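Local structure of tubulin-like protein CetZ (3ZID) at residues A[77-80]-A[81-85]; A[124-127]-A[128-132]; A[290-293]-A[294-297]. The protein binds and probably hydrolyses GTP as a tubulin/FtsZ-family cytoskeletal protein, and is thought to take part in controlling archaeal cell shape. All coordinates share one frame; numbering follows the deposited sequence.

Contact 1 of 3, residues A[77-80]-A[81-85]; sequences ANRS and KGKQG
An N-cap opens helix 79-98 of the GTPase domain, and N78 makes it by turning its side-chain amide onto K81. OD1 of N78 accepts from the backbone N of K81 at 3.2 Å, with a fairly straight N-H...O angle of 161°. The N-H stands above the amide plane, 71° out of it, and so is not on a lone pair of OD1. The same OD1 takes a second bond from S80 N at 2.9 Å, weak and bent. Rotation of CG away from the backbone N of N78 (chi1 -170°) brings the amide over the start of the helix, where its ND2 lies 3.7 Å from CG of K81. Backbone bonds carry the first turns onward, G82 N to N78 O at 3.0 Å and K83 N to R79 O at 2.8 Å. On another side of the helix, R79 and K83 send their long side chains toward helix 150-165. K83 runs extended, its CG passing 3.2 Å from R79 O, and its NZ ends 3.7 Å from NH2 of R79. E162 forms salt bridges with both of these nitrogens, while NH1 of R79 bonds to S118 OG at the start of helix 117-131. The side chain of R79 comes within about 4 Å of the GTP-binding residue G115. Chemically, then, one amide oxygen serves two N-H groups of the first turn, K81 well and S80 weakly, and the two neighbouring cations are likely to tolerate each other because a shared carboxylate offsets their charge.

Contact 2 of 3, residues A[124-127]-A[128-132]; sequences MIHE and LKKRY
E127 reaches forward along helix 117-131 to both K130 and R131, its carboxylate dividing its two oxygens between them. The tight part is the R131 end. NH1 of R131 lies 2.6 Å from OE1 of E127, meeting it on the anti side, and the same NH1 donates to the backbone O of E127 at 2.7 Å. That carbonyl also accepts from R131 N at 3.2 Å, so two donors of one residue grip it. A second, weak bond joins NH2 of R131 to OE1, while the carboxylate and guanidinium planes stand 72° apart, which rules out a coplanar two-oxygen pairing. A bend in the glutamate chain (chi2 -56°) turns the carboxylate forward along the helix, toward K130 and R131. L94 of helix 79-98 touches both E127 and R131. With a leucine in place of R131, OE1 would probably lose its guanidinium partner and the backbone O of E127 its side-chain donor.

K130 lies on the looser, more exposed side. Its NZ approaches OE2 of E127 on the syn side at 2.9 Å, the two chains running side by side. CE of K130 passes 3.2 Å from NE2 of the exposed H126, at an oblique angle to the ring.

The buried flank is apolar and less intimate: CG of M124 and CD1 of L128 are 4.2 Å apart, side by side, and both residues pack on L7 of strand 3-9. I125 and L128 also meet I137 of strand 136-143. An intrahelical i to i+3 and i to i+4 salt-bridge network over an apolar, sheet-facing flank is typical of an amphipathic helix, here the crossover helix of a Rossmann-like beta-alpha-beta unit.

Contact 3 of 3, residues A[290-293]-A[294-297]; sequences TKEI and ESLT
Hydrogen bonding between S295 and K291 is the main polar feature of this last part of helix 286-296. O of K291 accepts from two donors of S295: the hydroxyl OG at 3.1 Å and the backbone N at 3.2 Å, which come from opposite faces of the carbonyl plane. With OG swung to the same side as its own backbone N (chi1 -50°), the hydroxyl points back down the helix to that oxygen. One residue earlier, E294 N bonds to T290 O at 2.9 Å, nearly straight at 168°. Regularity fades at L296, whose N makes weak bonds to E292 O at 3.4 Å and to I293 O at 2.9 Å.

Among the van der Waals contacts, CG of the extended E294 side chain rests close to T290 O, at 3.2 Å. The apolar pair on the sheet-facing side is looser, CD1 of I293 lying 4.4 Å from CD1 of L296. Both of these residues pack against V303 and I275 of the mixed sheet and against I250 of helix 246-252.

A serine hydroxyl bonded to the carbonyl four residues back is a familiar intrahelical motif; here it lies on the exposed face of a beta-alpha-beta crossover helix joining parallel strands 270-279 and 302-309.

From the N terminus, the three contacts follow in series; none nests within or crosses another, and each closes just a helical turn or two instead of a long loop. Contact 1 starts helix 79-98 and contact 2 comes near the end of helix 117-131, with strand 105-111 between them. Their centres are about 19 Å apart and their nearest atoms about 9 Å, yet the helices bearing them pack together within the GTPase domain, beside its parallel sheet. Contact 3 lies on helix 286-296, which packs against the separate mixed sheet further along the chain, its centre about 46 Å from that of contact 1 and on the opposite side of the chain's centre.

Contact 1 of 3, residues A[77-80]-A[81-85]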
# COMPACT_ATOMS: atom_id res chain seq x y z
N ALA A 77 4.24 6.31 17.27
CA ALA A 77 4.99 5.77 16.15
C ALA A 77 5.96 4.69 16.61
O ALA A 77 6.90 4.32 15.90
CB ALA A 77 5.74 6.88 15.42
N ASN A 78 5.72 4.17 17.81
CA ASN A 78 6.57 3.14 18.40
C ASN A 78 6.17 1.74 17.99
O ASN A 78 5.20 1.19 18.51
CB ASN A 78 6.54 3.27 19.93
CG ASN A 78 7.58 2.40 20.63
OD1 ASN A 78 8.01 1.36 20.13
ND2 ASN A 78 7.99 2.85 21.80
N ARG A 79 6.91 1.15 17.06
CA ARG A 79 6.58 -0.18 16.55
C ARG A 79 6.70 -1.27 17.61
O ARG A 79 5.97 -2.26 17.56
CB ARG A 79 7.42 -0.49 15.31
CG ARG A 79 7.00 0.40 14.13
CD ARG A 79 7.78 0.16 12.85
NE ARG A 79 8.42 -1.15 12.75
CZ ARG A 79 7.86 -2.24 12.24
NH1 ARG A 79 6.62 -2.21 11.78
NH2 ARG A 79 8.55 -3.36 12.18
N SER A 80 7.60 -1.09 18.57
CA SER A 80 7.73 -2.08 19.64
C SER A 80 6.44 -2.15 20.44
O SER A 80 5.93 -3.24 20.72
CB SER A 80 8.90 -1.75 20.58
OG SER A 80 10.14 -2.25 20.08
N LYS A 81 5.90 -0.99 20.79
CA LYS A 81 4.65 -0.94 21.53
C LYS A 81 3.52 -1.46 20.66
O LYS A 81 2.60 -2.14 21.14
CB LYS A 81 4.37 0.47 22.01
CG LYS A 81 5.25 0.86 23.19
CD LYS A 81 4.57 1.90 24.06
CE LYS A 81 5.00 1.74 25.51
NZ LYS A 81 4.37 2.75 26.41
N GLY A 82 3.60 -1.17 19.37
CA GLY A 82 2.62 -1.67 18.44
C GLY A 82 2.58 -3.18 18.46
O GLY A 82 1.51 -3.78 18.54
N LYS A 83 3.75 -3.80 18.36
CA LYS A 83 3.84 -5.25 18.36
C LYS A 83 3.30 -5.84 19.65
O LYS A 83 2.58 -6.84 19.61
CB LYS A 83 5.28 -5.68 18.12
CG LYS A 83 5.77 -5.39 16.72
CD LYS A 83 7.24 -5.69 16.57
CE LYS A 83 7.69 -5.50 15.14
NZ LYS A 83 9.16 -5.68 14.99
N GLN A 84 3.65 -5.23 20.78
CA GLN A 84 3.13 -5.68 22.07
C GLN A 84 1.61 -5.57 22.11
O GLN A 84 0.92 -6.51 22.50
CB GLN A 84 3.73 -4.88 23.24
CG GLN A 84 5.19 -5.17 23.54
CD GLN A 84 5.79 -4.23 24.57
OE1 GLN A 84 5.22 -3.18 24.89
NE2 GLN A 84 6.96 -4.59 25.09
N GLY A 85 1.12 -4.41 21.67
CA GLY A 85 -0.30 -4.16 21.57
C GLY A 85 -1.03 -5.23 20.76
O GLY A 85 -2.12 -5.66 21.14

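Contact 2 of 3, residues A[124-127]-A[128-132]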
# COMPACT_ATOMS: atom_id res chain seq x y z
N MET A 124 -0.45 -9.65 11.63
CA MET A 124 -1.79 -10.09 11.28
C MET A 124 -1.76 -10.97 10.03
O MET A 124 -2.50 -11.93 9.91
CB MET A 124 -2.70 -8.88 11.06
CG MET A 124 -4.19 -9.17 11.22
SD MET A 124 -5.19 -7.67 11.07
CE MET A 124 -4.16 -6.52 11.96
N ILE A 125 -0.90 -10.62 9.08
CA ILE A 125 -0.82 -11.41 7.86
C ILE A 125 -0.28 -12.81 8.19
O ILE A 125 -0.78 -13.82 7.68
CB ILE A 125 0.06 -10.70 6.81
CG1 ILE A 125 -0.67 -9.47 6.28
CG2 ILE A 125 0.44 -11.65 5.68
CD1 ILE A 125 0.24 -8.48 5.57
N HIS A 126 0.71 -12.86 9.07
CA HIS A 126 1.26 -14.14 9.48
C HIS A 126 0.16 -15.06 9.98
O HIS A 126 0.07 -16.22 9.60
CB HIS A 126 2.31 -13.96 10.58
CG HIS A 126 2.95 -15.26 11.01
ND1 HIS A 126 3.70 -16.03 10.15
CD2 HIS A 126 2.87 -15.94 12.17
CE1 HIS A 126 4.09 -17.12 10.79
NE2 HIS A 126 3.61 -17.09 12.01
N GLU A 127 -0.66 -14.52 10.87
CA GLU A 127 -1.73 -15.31 11.46
C GLU A 127 -2.80 -15.68 10.43
O GLU A 127 -3.30 -16.80 10.43
CB GLU A 127 -2.34 -14.55 12.64
CG GLU A 127 -1.39 -14.44 13.82
CD GLU A 127 -0.91 -15.81 14.29
OE1 GLU A 127 -1.75 -16.75 14.37
OE2 GLU A 127 0.30 -15.96 14.57
N LEU A 128 -3.10 -14.74 9.54
CA LEU A 128 -4.12 -14.97 8.51
C LEU A 128 -3.74 -16.08 7.53
O LEU A 128 -4.60 -16.88 7.11
CB LEU A 128 -4.41 -13.67 7.73
CG LEU A 128 -5.15 -12.58 8.52
CD1 LEU A 128 -5.17 -11.27 7.74
CD2 LEU A 128 -6.56 -13.02 8.88
N LYS A 129 -2.46 -16.14 7.17
CA LYS A 129 -1.96 -17.16 6.25
C LYS A 129 -2.14 -18.55 6.82
O LYS A 129 -2.39 -19.49 6.08
CB LYS A 129 -0.50 -16.94 5.88
CG LYS A 129 -0.24 -15.84 4.88
CD LYS A 129 1.24 -15.75 4.61
CE LYS A 129 1.75 -17.05 4.01
NZ LYS A 129 3.21 -17.25 4.30
N LYS A 130 -1.98 -18.68 8.14
CA LYS A 130 -2.24 -19.94 8.83
C LYS A 130 -3.71 -20.34 8.75
O LYS A 130 -4.02 -21.50 8.53
CB LYS A 130 -1.88 -19.84 10.31
CG LYS A 130 -0.43 -19.64 10.62
CD LYS A 130 -0.29 -19.53 12.13
CE LYS A 130 1.02 -18.94 12.54
NZ LYS A 130 1.03 -18.67 14.01
N ARG A 131 -4.61 -19.37 8.94
CA ARG A 131 -6.03 -19.66 9.06
C ARG A 131 -6.74 -19.79 7.72
O ARG A 131 -7.68 -20.57 7.58
CB ARG A 131 -6.70 -18.58 9.91
CG ARG A 131 -6.43 -18.74 11.39
CD ARG A 131 -6.47 -17.40 12.12
NE ARG A 131 -6.01 -17.51 13.50
CZ ARG A 131 -4.74 -17.59 13.88
NH1 ARG A 131 -3.77 -17.58 12.97
NH2 ARG A 131 -4.42 -17.68 15.16
N TYR A 132 -6.24 -19.06 6.72
CA TYR A 132 -6.83 -19.07 5.38
C TYR A 132 -5.76 -19.47 4.38
O TYR A 132 -5.29 -18.64 3.61
CB TYR A 132 -7.35 -17.68 5.03
CG TYR A 132 -8.45 -17.17 5.95
CD1 TYR A 132 -9.76 -17.60 5.80
CD2 TYR A 132 -8.17 -16.26 6.95
CE1 TYR A 132 -10.77 -17.13 6.62
CE2 TYR A 132 -9.17 -15.78 7.79
CZ TYR A 132 -10.47 -16.23 7.63
OH TYR A 132 -11.47 -15.76 8.46

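Contact 3 of 3, residues A[290-293]-A[294-297]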
# COMPACT_ATOMS: atom_id res chain seq x y z
N THR A 290 -4.94 -7.03 -28.24
CA THR A 290 -3.95 -8.09 -28.30
C THR A 290 -2.62 -7.60 -28.85
O THR A 290 -1.56 -7.87 -28.27
CB THR A 290 -4.49 -9.29 -29.09
OG1 THR A 290 -5.64 -9.80 -28.39
CG2 THR A 290 -3.45 -10.39 -29.18
N LYS A 291 -2.69 -6.83 -29.94
CA LYS A 291 -1.51 -6.25 -30.57
C LYS A 291 -0.79 -5.31 -29.61
O LYS A 291 0.44 -5.36 -29.50
CB LYS A 291 -1.90 -5.51 -31.85
CG LYS A 291 -2.20 -6.41 -33.02
CD LYS A 291 -2.94 -5.65 -34.11
CE LYS A 291 -3.28 -6.57 -35.28
NZ LYS A 291 -4.30 -5.96 -36.17
N GLU A 292 -1.55 -4.50 -28.89
CA GLU A 292 -0.94 -3.63 -27.88
C GLU A 292 -0.28 -4.39 -26.75
O GLU A 292 0.80 -4.02 -26.31
CB GLU A 292 -1.95 -2.63 -27.34
CG GLU A 292 -2.45 -1.66 -28.40
CD GLU A 292 -1.31 -0.87 -29.03
OE1 GLU A 292 -0.33 -0.55 -28.32
OE2 GLU A 292 -1.39 -0.57 -30.25
N ILE A 293 -0.91 -5.47 -26.31
CA ILE A 293 -0.34 -6.27 -25.23
C ILE A 293 0.97 -6.90 -25.72
O ILE A 293 2.00 -6.86 -25.02
CB ILE A 293 -1.31 -7.38 -24.74
CG1 ILE A 293 -2.58 -6.78 -24.12
CG2 ILE A 293 -0.61 -8.30 -23.75
CD1 ILE A 293 -2.34 -5.63 -23.17
N GLU A 294 0.95 -7.44 -26.93
CA GLU A 294 2.16 -8.00 -27.53
C GLU A 294 3.33 -7.02 -27.49
O GLU A 294 4.47 -7.42 -27.24
CB GLU A 294 1.90 -8.46 -28.97
CG GLU A 294 0.96 -9.66 -29.09
CD GLU A 294 0.79 -10.14 -30.52
OE1 GLU A 294 1.17 -9.40 -31.46
OE2 GLU A 294 0.28 -11.26 -30.72
N SER A 295 3.05 -5.74 -27.71
CA SER A 295 4.07 -4.70 -27.64
C SER A 295 4.75 -4.65 -26.28
O SER A 295 5.96 -4.51 -26.21
CB SER A 295 3.47 -3.32 -27.93
OG SER A 295 2.71 -3.34 -29.11
N LEU A 296 3.97 -4.79 -25.22
CA LEU A 296 4.47 -4.70 -23.85
C LEU A 296 5.50 -5.75 -23.48
O LEU A 296 6.30 -5.54 -22.56
CB LEU A 296 3.33 -4.79 -22.84
CG LEU A 296 2.30 -3.67 -22.89
CD1 LEU A 296 1.34 -3.80 -21.69
CD2 LEU A 296 3.03 -2.35 -22.89
N THR A 297 5.45 -6.88 -24.16
CA THR A 297 6.38 -7.97 -23.87
C THR A 297 7.81 -7.58 -24.23
O THR A 297 8.76 -8.29 -23.91
CB THR A 297 5.96 -9.27 -24.58
OG1 THR A 297 5.82 -9.03 -25.98
CG2 THR A 297 4.63 -9.78 -24.01